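Local coordinates for protein 2-aminomuconic 6-semialdehyde dehydrogenase (Pseudomonas sp., PDB 7BZV) that catalyses the NAD+-dependent oxidation of 2-aminomuconate 6-semialdehyde in bacterial 2-aminophenol breakdown, working as a tetramer that is required for cofactor binding, at residues A419-T423 with V443-F447; L272-M276 with A306-I311; F8-W13 with A190-E194; A52-W57 with I198-V202; E87-K93 with W153-L157. One frame throughout, in Å; residues are numbered along the deposited sequence.

Contact 1: residues A419-T423 with V443-F447; sequences ATIWT and VNTWF
This is a buried parallel strand pairing at the edge, within this chain, of the seven-stranded sheet in what is, by family topology, the catalytic domain of an aldehyde dehydrogenase. Strand 419-422 is extended throughout, and Ile421 faces Val443 in a parallel bridge with CA atoms 4.8 Å apart; their side chains share a face (Ile421 CB to Val443 CG2, 4.5 Å). Asn444 N donates to Ile421 O at 2.8 Å. The regular strand ends here, where Asn444 takes left-handed backbone angles (59/33). With chi1 in m, its side-chain amide pairs with both backbone groups of Thr423, as a further strand residue might: Asn444 OD1 accepts from Thr423 N at 3.1 Å and Asn444 ND2 donates to Thr423 O at 2.9 Å. Asn444 CA sits over the six-membered ring of Trp422, 3.6 Å from the centroid, a CH-pi contact. Val443 also pairs in parallel with a strand of the second subunit, so the sheet continues across the interface. Further on, Thr420, with chi1 in t, donates from OG1 to Thr445 O at 2.8 Å.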
# COMPACT_ATOMS: atom_id res chain seq x y z
N ALA B 419 -11.09 -0.71 24.32
CA ALA B 419 -11.94 0.30 24.92
C ALA B 419 -13.20 0.49 24.08
O ALA B 419 -13.23 0.16 22.89
CB ALA B 419 -11.23 1.65 25.07
N THR B 420 -14.27 0.97 24.72
CA THR B 420 -15.51 1.31 24.02
C THR B 420 -16.00 2.65 24.55
O THR B 420 -16.18 2.83 25.76
CB THR B 420 -16.58 0.21 24.18
OG1 THR B 420 -17.78 0.59 23.47
CG2 THR B 420 -16.89 -0.06 25.63
N ILE B 421 -16.20 3.60 23.63
CA ILE B 421 -16.53 4.99 23.90
C ILE B 421 -17.89 5.31 23.27
O ILE B 421 -18.07 5.07 22.08
CB ILE B 421 -15.51 5.95 23.24
CG1 ILE B 421 -14.05 5.52 23.50
CG2 ILE B 421 -15.75 7.39 23.65
CD1 ILE B 421 -13.73 5.58 24.90
N TRP B 422 -18.75 6.00 24.02
CA TRP B 422 -20.11 6.33 23.58
C TRP B 422 -20.28 7.85 23.69
O TRP B 422 -20.29 8.40 24.79
CB TRP B 422 -21.16 5.58 24.42
CG TRP B 422 -21.09 4.08 24.13
CD1 TRP B 422 -20.23 3.17 24.70
CD2 TRP B 422 -21.84 3.34 23.15
NE1 TRP B 422 -20.41 1.94 24.15
CE2 TRP B 422 -21.37 2.01 23.19
CE3 TRP B 422 -22.87 3.67 22.26
CZ2 TRP B 422 -21.91 1.02 22.40
CZ3 TRP B 422 -23.38 2.69 21.47
CH2 TRP B 422 -22.90 1.37 21.54
N THR B 423 -20.44 8.50 22.53
CA THR B 423 -20.68 9.94 22.41
C THR B 423 -21.21 10.20 21.02
O THR B 423 -20.90 9.46 20.08
CB THR B 423 -19.39 10.75 22.63
OG1 THR B 423 -19.64 12.15 22.42
CG2 THR B 423 -18.33 10.36 21.60
N VAL B 443 -15.98 3.10 18.89
CA VAL B 443 -16.84 4.24 19.15
C VAL B 443 -18.28 3.90 18.75
O VAL B 443 -18.54 3.57 17.59
CB VAL B 443 -16.38 5.50 18.41
CG1 VAL B 443 -17.38 6.61 18.74
CG2 VAL B 443 -14.95 5.93 18.79
N ASN B 444 -19.19 3.99 19.72
CA ASN B 444 -20.62 3.71 19.54
C ASN B 444 -20.88 2.31 19.04
O ASN B 444 -21.81 2.07 18.29
CB ASN B 444 -21.26 4.75 18.62
CG ASN B 444 -21.28 6.13 19.26
OD1 ASN B 444 -21.18 6.28 20.48
ND2 ASN B 444 -21.36 7.15 18.42
N THR B 445 -20.03 1.37 19.46
CA THR B 445 -20.19 -0.06 19.20
C THR B 445 -19.20 -0.78 20.12
O THR B 445 -18.47 -0.15 20.90
CB THR B 445 -19.97 -0.35 17.72
OG1 THR B 445 -20.31 -1.70 17.44
CG2 THR B 445 -18.52 -0.15 17.34
N TRP B 446 -19.18 -2.09 20.02
CA TRP B 446 -18.30 -2.94 20.82
C TRP B 446 -18.20 -4.28 20.09
O TRP B 446 -19.20 -4.77 19.56
CB TRP B 446 -18.82 -3.10 22.26
CG TRP B 446 -17.98 -4.10 22.99
CD1 TRP B 446 -16.75 -3.91 23.54
CD2 TRP B 446 -18.30 -5.49 23.20
NE1 TRP B 446 -16.29 -5.08 24.09
CE2 TRP B 446 -17.23 -6.06 23.89
CE3 TRP B 446 -19.41 -6.29 22.88
CZ2 TRP B 446 -17.20 -7.42 24.24
CZ3 TRP B 446 -19.40 -7.66 23.26
CH2 TRP B 446 -18.27 -8.21 23.90
N PHE B 447 -16.99 -4.84 20.00
CA PHE B 447 -16.76 -6.18 19.44
C PHE B 447 -17.18 -6.27 17.97
O PHE B 447 -17.74 -7.28 17.54
CB PHE B 447 -17.47 -7.23 20.30
CG PHE B 447 -17.00 -8.67 20.09
CD1 PHE B 447 -15.68 -8.96 19.77
CD2 PHE B 447 -17.87 -9.73 20.31
CE1 PHE B 447 -15.25 -10.25 19.65
CE2 PHE B 447 -17.45 -11.04 20.20
CZ PHE B 447 -16.14 -11.31 19.85

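Contact 2: residues L272-M276 with A306-I311; sequences LDGMM and ALAERI
One carboxylate oxygen serves two arms of an arginine here: Asp273 OD1 accepts from Arg310 NH1 at 2.9 Å and from Arg310 NH2 at 3.2 Å, a salt bridge spanning the outer side of a helix-helix packing. The helices, 268-280 and 297-312, lie beside the sheet of the aldehyde dehydrogenase catalytic domain. Their short segments 272-276 and 306-311 cross at -59° with axes 11.0 Å apart, a separation wide enough for sizeable side chains to fill the space between. CA atoms come nearest at Leu272 and Leu307 (7.1 Å) and at Met276 and Arg310 (7.8 Å), about one helical turn along each helix. Leu272 (m, t) reaches Ala306 CB with CD1 at 3.8 Å and Leu307 CD1 with CD2 at 4.2 Å. Arg310 bends through three successive m angles, which lays one guanidinium face over Met276 CG and Leu272 O while the edge meets Asp273. Met275 points to the side and packs on strands 258-262 and 418-422; Leu307 and Ile311 touch Val375 of strand 374-377. The pair thus illustrates how neighbouring helices cover different strands of one sheet and still seal against each other. Beneath the arginine, Met276 SD lies 3.7 Å from Arg310 CB.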
# COMPACT_ATOMS: atom_id res chain seq x y z
N LEU B 272 -27.03 1.57 25.79
CA LEU B 272 -27.43 0.52 26.71
C LEU B 272 -27.41 -0.84 26.03
O LEU B 272 -26.99 -1.86 26.63
CB LEU B 272 -28.83 0.79 27.28
CG LEU B 272 -29.03 1.72 28.45
CD1 LEU B 272 -30.54 1.65 28.76
CD2 LEU B 272 -28.21 1.31 29.63
N ASP B 273 -27.93 -0.90 24.79
CA ASP B 273 -27.89 -2.15 24.04
C ASP B 273 -26.45 -2.65 23.90
O ASP B 273 -26.16 -3.85 24.05
CB ASP B 273 -28.46 -1.97 22.64
CG ASP B 273 -29.96 -1.90 22.62
OD1 ASP B 273 -30.61 -2.19 23.64
OD2 ASP B 273 -30.50 -1.53 21.57
N GLY B 274 -25.56 -1.74 23.52
CA GLY B 274 -24.16 -2.10 23.30
C GLY B 274 -23.43 -2.46 24.57
O GLY B 274 -22.66 -3.42 24.60
N MET B 275 -23.67 -1.72 25.64
CA MET B 275 -23.01 -2.00 26.91
C MET B 275 -23.50 -3.30 27.55
O MET B 275 -22.70 -4.00 28.18
CB MET B 275 -23.21 -0.83 27.86
CG MET B 275 -22.33 0.41 27.51
SD MET B 275 -20.58 0.01 27.38
CE MET B 275 -20.24 -0.67 29.00
N MET B 276 -24.78 -3.67 27.37
CA MET B 276 -25.20 -4.98 27.86
C MET B 276 -24.39 -6.08 27.22
O MET B 276 -24.06 -7.07 27.90
CB MET B 276 -26.69 -5.24 27.66
CG MET B 276 -27.41 -4.33 28.53
SD MET B 276 -27.57 -4.97 30.24
CE MET B 276 -26.24 -4.29 31.18
N ALA B 306 -31.23 2.44 34.75
CA ALA B 306 -31.65 1.73 33.55
C ALA B 306 -30.89 0.43 33.39
O ALA B 306 -31.46 -0.60 33.04
CB ALA B 306 -31.47 2.61 32.31
N LEU B 307 -29.59 0.46 33.67
CA LEU B 307 -28.80 -0.77 33.52
C LEU B 307 -29.26 -1.85 34.50
O LEU B 307 -29.32 -3.03 34.13
CB LEU B 307 -27.31 -0.50 33.74
CG LEU B 307 -26.37 -1.65 33.36
CD1 LEU B 307 -26.30 -1.68 31.86
CD2 LEU B 307 -24.98 -1.44 33.93
N ALA B 308 -29.60 -1.47 35.73
CA ALA B 308 -30.11 -2.47 36.66
C ALA B 308 -31.41 -3.12 36.17
O ALA B 308 -31.61 -4.33 36.33
CB ALA B 308 -30.32 -1.84 38.04
N GLU B 309 -32.31 -2.34 35.57
CA GLU B 309 -33.51 -2.95 35.00
C GLU B 309 -33.17 -3.84 33.81
O GLU B 309 -33.68 -4.96 33.70
CB GLU B 309 -34.50 -1.87 34.59
CG GLU B 309 -35.03 -1.02 35.70
CD GLU B 309 -35.64 -1.79 36.88
OE1 GLU B 309 -36.20 -2.88 36.70
OE2 GLU B 309 -35.55 -1.30 38.00
N ARG B 310 -32.27 -3.39 32.94
CA ARG B 310 -31.92 -4.21 31.78
C ARG B 310 -31.34 -5.55 32.22
O ARG B 310 -31.60 -6.59 31.61
CB ARG B 310 -30.94 -3.48 30.86
CG ARG B 310 -31.54 -2.37 30.02
CD ARG B 310 -32.47 -2.91 28.91
NE ARG B 310 -31.76 -3.77 27.97
CZ ARG B 310 -31.24 -3.37 26.81
NH1 ARG B 310 -31.35 -2.11 26.40
NH2 ARG B 310 -30.60 -4.24 26.04
N ILE B 311 -30.53 -5.54 33.28
CA ILE B 311 -29.97 -6.78 33.79
C ILE B 311 -31.09 -7.69 34.29
O ILE B 311 -31.09 -8.90 34.03
CB ILE B 311 -28.93 -6.45 34.88
CG1 ILE B 311 -27.68 -5.80 34.22
CG2 ILE B 311 -28.56 -7.71 35.67
CD1 ILE B 311 -26.74 -5.11 35.19

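Contact 3: residues F8-W13 with A190-E194; sequences FVDGKW and AEVME
Glu194 carries most of the polar traffic between segments 8-13 and 190-194. Extended with chi1 and chi2 both in t, it offers its carboxylate to the indole of Trp13: Trp13 NE1 lies 3.4 Å from both OE1 and OE2 of Glu194, two weak hydrogen bonds from one donor. A water adds a second route, donating to Glu194 OE2 at 2.9 Å and to Gly11 O at a short 2.4 Å. Glu191 instead spends its carboxylate on Arg79, and Asp10, out of reach of the helix segment, forms a salt bridge with Arg51. Residues 8-13 form a beta hairpin closed by a type I' turn from Val9 to Lys12, with Val9 N to Lys12 O at 2.9 Å and Lys12 N to Val9 O at 3.0 Å. Asp10 and Gly11 supply the positive phi values. This N-terminal hairpin rests on helix 184-196, which by family topology belongs to the Rossmann-like cofactor domain. Beneath the polar layer, Phe8 (t) and Trp13 (m) meet at Ala190, whose CB is 3.9 Å from Phe8 CD2 and 3.8 Å from Trp13 CH2. The edge of the Phe8 ring faces the Glu194 carboxylate, Phe8 CE1 to Glu194 OE2 at 3.8 Å.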
# COMPACT_ATOMS: atom_id res chain seq x y z
N PHE B 8 -5.04 -35.99 16.38
CA PHE B 8 -4.93 -36.16 14.93
C PHE B 8 -3.51 -35.78 14.53
O PHE B 8 -3.16 -34.60 14.54
CB PHE B 8 -6.01 -35.32 14.22
CG PHE B 8 -6.13 -35.59 12.75
CD1 PHE B 8 -6.67 -36.77 12.28
CD2 PHE B 8 -5.71 -34.63 11.82
CE1 PHE B 8 -6.76 -37.03 10.92
CE2 PHE B 8 -5.80 -34.87 10.46
CZ PHE B 8 -6.33 -36.07 10.00
N VAL B 9 -2.68 -36.77 14.21
CA VAL B 9 -1.27 -36.53 13.93
C VAL B 9 -0.92 -37.22 12.63
O VAL B 9 -1.13 -38.44 12.49
CB VAL B 9 -0.35 -37.01 15.07
CG1 VAL B 9 1.12 -36.93 14.67
CG2 VAL B 9 -0.60 -36.18 16.35
N ASP B 10 -0.38 -36.46 11.68
CA ASP B 10 0.10 -37.00 10.41
C ASP B 10 -0.98 -37.84 9.74
O ASP B 10 -0.72 -38.95 9.25
CB ASP B 10 1.38 -37.82 10.61
CG ASP B 10 2.24 -37.88 9.36
OD1 ASP B 10 2.02 -37.09 8.41
OD2 ASP B 10 3.17 -38.72 9.34
N GLY B 11 -2.21 -37.34 9.75
CA GLY B 11 -3.31 -37.96 9.06
C GLY B 11 -3.97 -39.11 9.80
O GLY B 11 -4.89 -39.72 9.24
N LYS B 12 -3.55 -39.41 11.03
CA LYS B 12 -4.06 -40.56 11.77
C LYS B 12 -4.64 -40.10 13.09
O LYS B 12 -4.05 -39.26 13.78
CB LYS B 12 -2.94 -41.61 12.00
CG LYS B 12 -2.26 -42.10 10.71
CD LYS B 12 -1.05 -42.99 10.99
CE LYS B 12 0.12 -42.68 10.06
NZ LYS B 12 1.37 -42.31 10.80
N TRP B 13 -5.80 -40.64 13.43
CA TRP B 13 -6.34 -40.50 14.77
C TRP B 13 -5.56 -41.36 15.75
O TRP B 13 -5.17 -42.49 15.45
CB TRP B 13 -7.82 -40.87 14.76
CG TRP B 13 -8.61 -40.01 13.78
CD1 TRP B 13 -8.98 -40.35 12.50
CD2 TRP B 13 -9.08 -38.67 13.99
NE1 TRP B 13 -9.68 -39.31 11.92
CE2 TRP B 13 -9.74 -38.27 12.81
CE3 TRP B 13 -9.01 -37.77 15.06
CZ2 TRP B 13 -10.34 -37.00 12.68
CZ3 TRP B 13 -9.60 -36.52 14.93
CH2 TRP B 13 -10.26 -36.15 13.75
N ALA B 190 -10.29 -30.83 12.76
CA ALA B 190 -9.44 -31.87 12.18
C ALA B 190 -10.22 -32.80 11.26
O ALA B 190 -9.73 -33.19 10.20
CB ALA B 190 -8.75 -32.66 13.30
N GLU B 191 -11.44 -33.17 11.66
CA GLU B 191 -12.27 -33.98 10.76
C GLU B 191 -12.48 -33.26 9.44
O GLU B 191 -12.41 -33.88 8.37
CB GLU B 191 -13.61 -34.31 11.42
CG GLU B 191 -13.47 -35.18 12.68
CD GLU B 191 -14.82 -35.61 13.28
OE1 GLU B 191 -15.88 -35.33 12.69
OE2 GLU B 191 -14.81 -36.25 14.35
N VAL B 192 -12.69 -31.95 9.49
CA VAL B 192 -12.88 -31.19 8.26
C VAL B 192 -11.62 -31.20 7.41
O VAL B 192 -11.67 -31.40 6.18
CB VAL B 192 -13.32 -29.76 8.59
CG1 VAL B 192 -13.23 -28.86 7.34
CG2 VAL B 192 -14.70 -29.76 9.14
N MET B 193 -10.47 -30.97 8.04
CA MET B 193 -9.22 -31.01 7.30
C MET B 193 -9.07 -32.34 6.58
O MET B 193 -8.72 -32.40 5.40
CB MET B 193 -8.04 -30.76 8.22
CG MET B 193 -8.18 -29.45 8.97
SD MET B 193 -7.82 -28.19 7.66
CE MET B 193 -8.24 -26.75 8.75
N GLU B 194 -9.37 -33.43 7.27
CA GLU B 194 -9.25 -34.74 6.66
C GLU B 194 -10.26 -34.90 5.54
O GLU B 194 -9.93 -35.47 4.49
CB GLU B 194 -9.44 -35.80 7.75
CG GLU B 194 -9.60 -37.21 7.24
CD GLU B 194 -9.88 -38.17 8.37
OE1 GLU B 194 -10.94 -38.02 9.03
OE2 GLU B 194 -9.03 -39.04 8.63
O HOH W 1 -6.35 -39.00 7.41

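Contact 4: residues A52-W57 with I198-V202; sequences ALEGEW and IPPGV
Two connecting loops pack here around a tryptophan, in what is, by family topology, the Rossmann-like nucleotide-binding domain of the aldehyde dehydrogenase fold. Residues 198-202 are the return leg of a beta-alpha-beta crossover, joining helix 184-196 to strand 203-205, which runs parallel to strand 173-177; residues 52-57 link helix 39-52 to helix 62-78. Hydrogen bonds shape each loop internally rather than joining the two. A type I turn from Ala52 to Gly55 is closed by Gly55 N to Ala52 O at 2.9 Å, and Val202 N reaches Pro199 O at 3.2 Å. Trp57 NE1 is hydrogen-bonded to Asn172 O, outside both segments.

Close backbone approach comes next. Ala52 and Gly201 have CA atoms 5.2 Å apart, and Ala52 CB lies 3.7 Å from both Pro200 O and Gly201 C. A side chain at Gly201 would crowd the Ala52 methyl, and with phi near 90° it would also collide with the Pro200 carbonyl, so the absence of one suits the site twice over.

The rest is apolar. Trp57, with chi1 in t, spreads its indole over the second loop: Trp57 CE3 is 3.9 Å from Pro199 CD, and Trp57 CZ3 is 4.0 Å from Ile198 CD1. Val202, also t, presses both methyls to one ring face. Val202 CG1 makes a CH-pi contact 3.7 Å from the centroid of the Trp57 five-membered ring, and Val202 CG2 lies 3.4 Å from Trp57 CG.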
# COMPACT_ATOMS: atom_id res chain seq x y z
N ALA B 52 5.58 -32.69 6.10
CA ALA B 52 4.56 -32.21 5.17
C ALA B 52 5.08 -31.08 4.30
O ALA B 52 4.74 -30.98 3.11
CB ALA B 52 3.33 -31.77 5.96
N LEU B 53 5.94 -30.23 4.85
CA LEU B 53 6.49 -29.15 4.05
C LEU B 53 7.47 -29.66 3.00
O LEU B 53 7.82 -28.90 2.09
CB LEU B 53 7.17 -28.13 4.96
CG LEU B 53 6.21 -27.46 5.94
CD1 LEU B 53 6.94 -26.50 6.85
CD2 LEU B 53 5.12 -26.74 5.15
N GLU B 54 7.94 -30.91 3.12
CA GLU B 54 8.74 -31.53 2.09
C GLU B 54 7.89 -32.23 1.04
O GLU B 54 8.43 -32.77 0.08
CB GLU B 54 9.72 -32.54 2.70
CG GLU B 54 10.86 -31.90 3.49
CD GLU B 54 11.63 -32.92 4.32
OE1 GLU B 54 12.61 -32.53 4.98
OE2 GLU B 54 11.26 -34.11 4.30
N GLY B 55 6.57 -32.24 1.21
CA GLY B 55 5.68 -32.86 0.24
C GLY B 55 4.75 -31.89 -0.46
O GLY B 55 5.10 -30.73 -0.69
N GLU B 56 3.55 -32.39 -0.77
CA GLU B 56 2.53 -31.65 -1.51
C GLU B 56 2.29 -30.25 -0.95
O GLU B 56 2.24 -29.28 -1.70
CB GLU B 56 1.22 -32.44 -1.48
CG GLU B 56 0.09 -31.81 -2.32
CD GLU B 56 -1.19 -32.64 -2.34
OE1 GLU B 56 -1.14 -33.84 -2.06
OE2 GLU B 56 -2.27 -32.10 -2.66
N TRP B 57 2.12 -30.13 0.37
CA TRP B 57 1.81 -28.82 0.96
C TRP B 57 2.92 -27.81 0.67
O TRP B 57 2.66 -26.64 0.40
CB TRP B 57 1.59 -28.96 2.47
CG TRP B 57 0.91 -27.73 3.10
CD1 TRP B 57 1.45 -26.88 4.01
CD2 TRP B 57 -0.42 -27.25 2.84
NE1 TRP B 57 0.56 -25.89 4.32
CE2 TRP B 57 -0.61 -26.11 3.64
CE3 TRP B 57 -1.47 -27.69 2.03
CZ2 TRP B 57 -1.81 -25.40 3.65
CZ3 TRP B 57 -2.66 -26.99 2.04
CH2 TRP B 57 -2.82 -25.86 2.85
N ILE B 198 -6.82 -32.08 3.07
CA ILE B 198 -5.58 -31.42 3.48
C ILE B 198 -4.51 -32.50 3.66
O ILE B 198 -4.76 -33.51 4.32
CB ILE B 198 -5.80 -30.60 4.76
CG1 ILE B 198 -6.70 -29.39 4.48
CG2 ILE B 198 -4.46 -30.20 5.36
CD1 ILE B 198 -6.04 -28.28 3.67
N PRO B 199 -3.32 -32.33 3.10
CA PRO B 199 -2.32 -33.39 3.20
C PRO B 199 -2.01 -33.75 4.67
O PRO B 199 -2.03 -32.86 5.53
CB PRO B 199 -1.10 -32.80 2.49
CG PRO B 199 -1.71 -31.92 1.46
CD PRO B 199 -2.90 -31.29 2.15
N PRO B 200 -1.75 -35.01 4.93
CA PRO B 200 -1.42 -35.39 6.33
C PRO B 200 -0.15 -34.68 6.79
O PRO B 200 0.77 -34.44 6.01
CB PRO B 200 -1.25 -36.92 6.26
CG PRO B 200 -1.01 -37.24 4.81
CD PRO B 200 -1.75 -36.17 4.02
N GLY B 201 -0.14 -34.33 8.07
CA GLY B 201 0.93 -33.57 8.66
C GLY B 201 0.73 -32.07 8.60
O GLY B 201 1.37 -31.34 9.37
N VAL B 202 -0.15 -31.59 7.72
CA VAL B 202 -0.39 -30.14 7.62
C VAL B 202 -1.14 -29.64 8.85
O VAL B 202 -0.78 -28.61 9.42
CB VAL B 202 -1.16 -29.79 6.33
CG1 VAL B 202 -1.53 -28.27 6.33
CG2 VAL B 202 -0.32 -30.16 5.14

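Contact 5: residues E87-K93 with W153-L157; sequences EMADTGK and WNLPL
Three side chains of segment 87-93, the end of helix 80-91 and its exit, reach across to the start of helix 156-169, and each has a conformation fitted to its target. Glu87 takes chi1 in t and chi2 in p, a folded shape that brings OE2 to Leu157 N at 2.8 Å in a nearly straight bond (171°). That amide belongs to the first turn of its helix, where no preceding carbonyl of the helix is available; Leu155 holds the N-cap position. Glu87 OE2 also lies 3.2 Å from Pro156 CD, while OE1 binds Thr185. Thr91, with chi1 in p, turns its hydroxyl back on its own segment: Thr91 OG1 donates to Glu87 O at 2.7 Å, and accepts from Lys93 N at 3.0 Å, the bond of an ST turn, leaving its methyl CG2 facing Pro156 CG at 3.9 Å. Gly92, at positive phi, takes the chain out of the helix, so that Lys93 can extend (m, t, t, m) to place NZ 2.9 Å from Asn154 O; NZ also forms a salt bridge with Asp102 and a hydrogen bond with Asn282. Asn154 has chi1 in p and its CA-to-CB bond directed away from 87-93, and ND2 is hydrogen-bonded to Gln285 O. Trp153 and Asn154 match the conserved PWN motif of aldehyde dehydrogenases, whose asparagine lines the oxyanion hole in relatives, so these residues probably lie at the catalytic site.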
# COMPACT_ATOMS: atom_id res chain seq x y z
N GLU B 87 -19.61 -26.89 20.32
CA GLU B 87 -19.20 -25.67 21.01
C GLU B 87 -20.13 -25.38 22.19
O GLU B 87 -19.68 -25.03 23.29
CB GLU B 87 -19.16 -24.50 20.03
CG GLU B 87 -18.37 -23.30 20.53
CD GLU B 87 -16.90 -23.41 20.22
OE1 GLU B 87 -16.36 -24.55 20.29
OE2 GLU B 87 -16.29 -22.37 19.86
N MET B 88 -21.43 -25.57 21.98
CA MET B 88 -22.38 -25.25 23.06
C MET B 88 -22.26 -26.25 24.20
O MET B 88 -22.39 -25.87 25.37
CB MET B 88 -23.80 -25.23 22.49
CG MET B 88 -24.01 -23.93 21.73
SD MET B 88 -25.65 -23.55 21.14
CE MET B 88 -25.88 -24.61 19.84
N ALA B 89 -22.00 -27.52 23.90
CA ALA B 89 -21.89 -28.50 24.98
C ALA B 89 -20.66 -28.21 25.84
O ALA B 89 -20.73 -28.26 27.07
CB ALA B 89 -21.81 -29.91 24.41
N ASP B 90 -19.54 -27.88 25.19
CA ASP B 90 -18.29 -27.68 25.92
C ASP B 90 -18.35 -26.46 26.81
O ASP B 90 -17.76 -26.43 27.89
CB ASP B 90 -17.12 -27.53 24.93
CG ASP B 90 -16.70 -28.83 24.28
OD1 ASP B 90 -17.26 -29.89 24.58
OD2 ASP B 90 -15.77 -28.76 23.44
N THR B 91 -19.03 -25.41 26.34
CA THR B 91 -18.93 -24.11 26.98
C THR B 91 -20.18 -23.65 27.71
O THR B 91 -20.07 -22.72 28.50
CB THR B 91 -18.63 -23.02 25.94
OG1 THR B 91 -19.73 -22.95 25.01
CG2 THR B 91 -17.30 -23.32 25.18
N GLY B 92 -21.36 -24.19 27.39
CA GLY B 92 -22.59 -23.59 27.89
C GLY B 92 -23.01 -22.31 27.19
O GLY B 92 -23.93 -21.61 27.67
N LYS B 93 -22.39 -21.98 26.07
CA LYS B 93 -22.74 -20.78 25.33
C LYS B 93 -24.22 -20.81 24.97
O LYS B 93 -24.69 -21.82 24.42
CB LYS B 93 -21.95 -20.69 24.03
CG LYS B 93 -20.56 -20.14 24.14
CD LYS B 93 -19.75 -20.48 22.92
CE LYS B 93 -18.27 -20.04 23.10
NZ LYS B 93 -18.20 -18.55 23.25
N TRP B 153 -10.24 -21.28 25.94
CA TRP B 153 -11.56 -21.89 26.11
C TRP B 153 -12.72 -20.91 25.91
O TRP B 153 -13.87 -21.36 25.86
CB TRP B 153 -11.73 -22.54 27.51
CG TRP B 153 -11.35 -21.65 28.65
CD1 TRP B 153 -10.19 -21.68 29.35
CD2 TRP B 153 -12.13 -20.56 29.22
NE1 TRP B 153 -10.16 -20.66 30.28
CE2 TRP B 153 -11.35 -19.97 30.22
CE3 TRP B 153 -13.40 -20.05 28.98
CZ2 TRP B 153 -11.80 -18.90 30.98
CZ3 TRP B 153 -13.85 -18.99 29.74
CH2 TRP B 153 -13.04 -18.43 30.74
N ASN B 154 -12.48 -19.60 25.80
CA ASN B 154 -13.63 -18.67 25.85
C ASN B 154 -14.30 -18.52 24.50
O ASN B 154 -15.52 -18.31 24.43
CB ASN B 154 -13.20 -17.31 26.39
CG ASN B 154 -12.25 -16.56 25.48
OD1 ASN B 154 -11.30 -17.13 24.93
ND2 ASN B 154 -12.48 -15.29 25.35
N LEU B 155 -13.52 -18.60 23.44
CA LEU B 155 -14.00 -18.57 22.06
C LEU B 155 -13.25 -19.68 21.33
O LEU B 155 -12.36 -19.42 20.51
CB LEU B 155 -13.75 -17.20 21.42
CG LEU B 155 -14.38 -15.99 22.11
CD1 LEU B 155 -13.59 -14.74 21.58
CD2 LEU B 155 -15.87 -15.81 21.93
N PRO B 156 -13.55 -20.96 21.65
CA PRO B 156 -12.70 -22.05 21.15
C PRO B 156 -12.54 -22.06 19.63
O PRO B 156 -11.41 -22.02 19.13
CB PRO B 156 -13.42 -23.32 21.65
CG PRO B 156 -14.25 -22.87 22.82
CD PRO B 156 -14.67 -21.44 22.49
N LEU B 157 -13.63 -22.15 18.87
CA LEU B 157 -13.47 -22.24 17.43
C LEU B 157 -12.96 -20.92 16.84
O LEU B 157 -12.07 -20.91 15.99
CB LEU B 157 -14.78 -22.62 16.74
CG LEU B 157 -14.68 -22.78 15.23
CD1 LEU B 157 -13.83 -23.98 14.84
CD2 LEU B 157 -16.09 -22.89 14.65

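From the N terminus, contact 3 opens at the first hairpin and contact 4 opens before it closes. Contact 3 closes at helix 184-196, contact 4 just beyond that helix, so the two loops cross. They also touch: Met193 O is 3.0 Å from Ile198 N, a probable hydrogen bond, and Asp10 packs on Pro200. Contact 5 opens and closes within both spans, joining helix 80-91 to helix 156-169. Contacts 2 and 1 then follow in series in the catalytic sheet and its helices. They meet where Met275 SD lies 3.8 Å from Trp422 NE1. Contacts 1 and 3 lie on opposite sides of the chain's centre, 41 Å apart between centres.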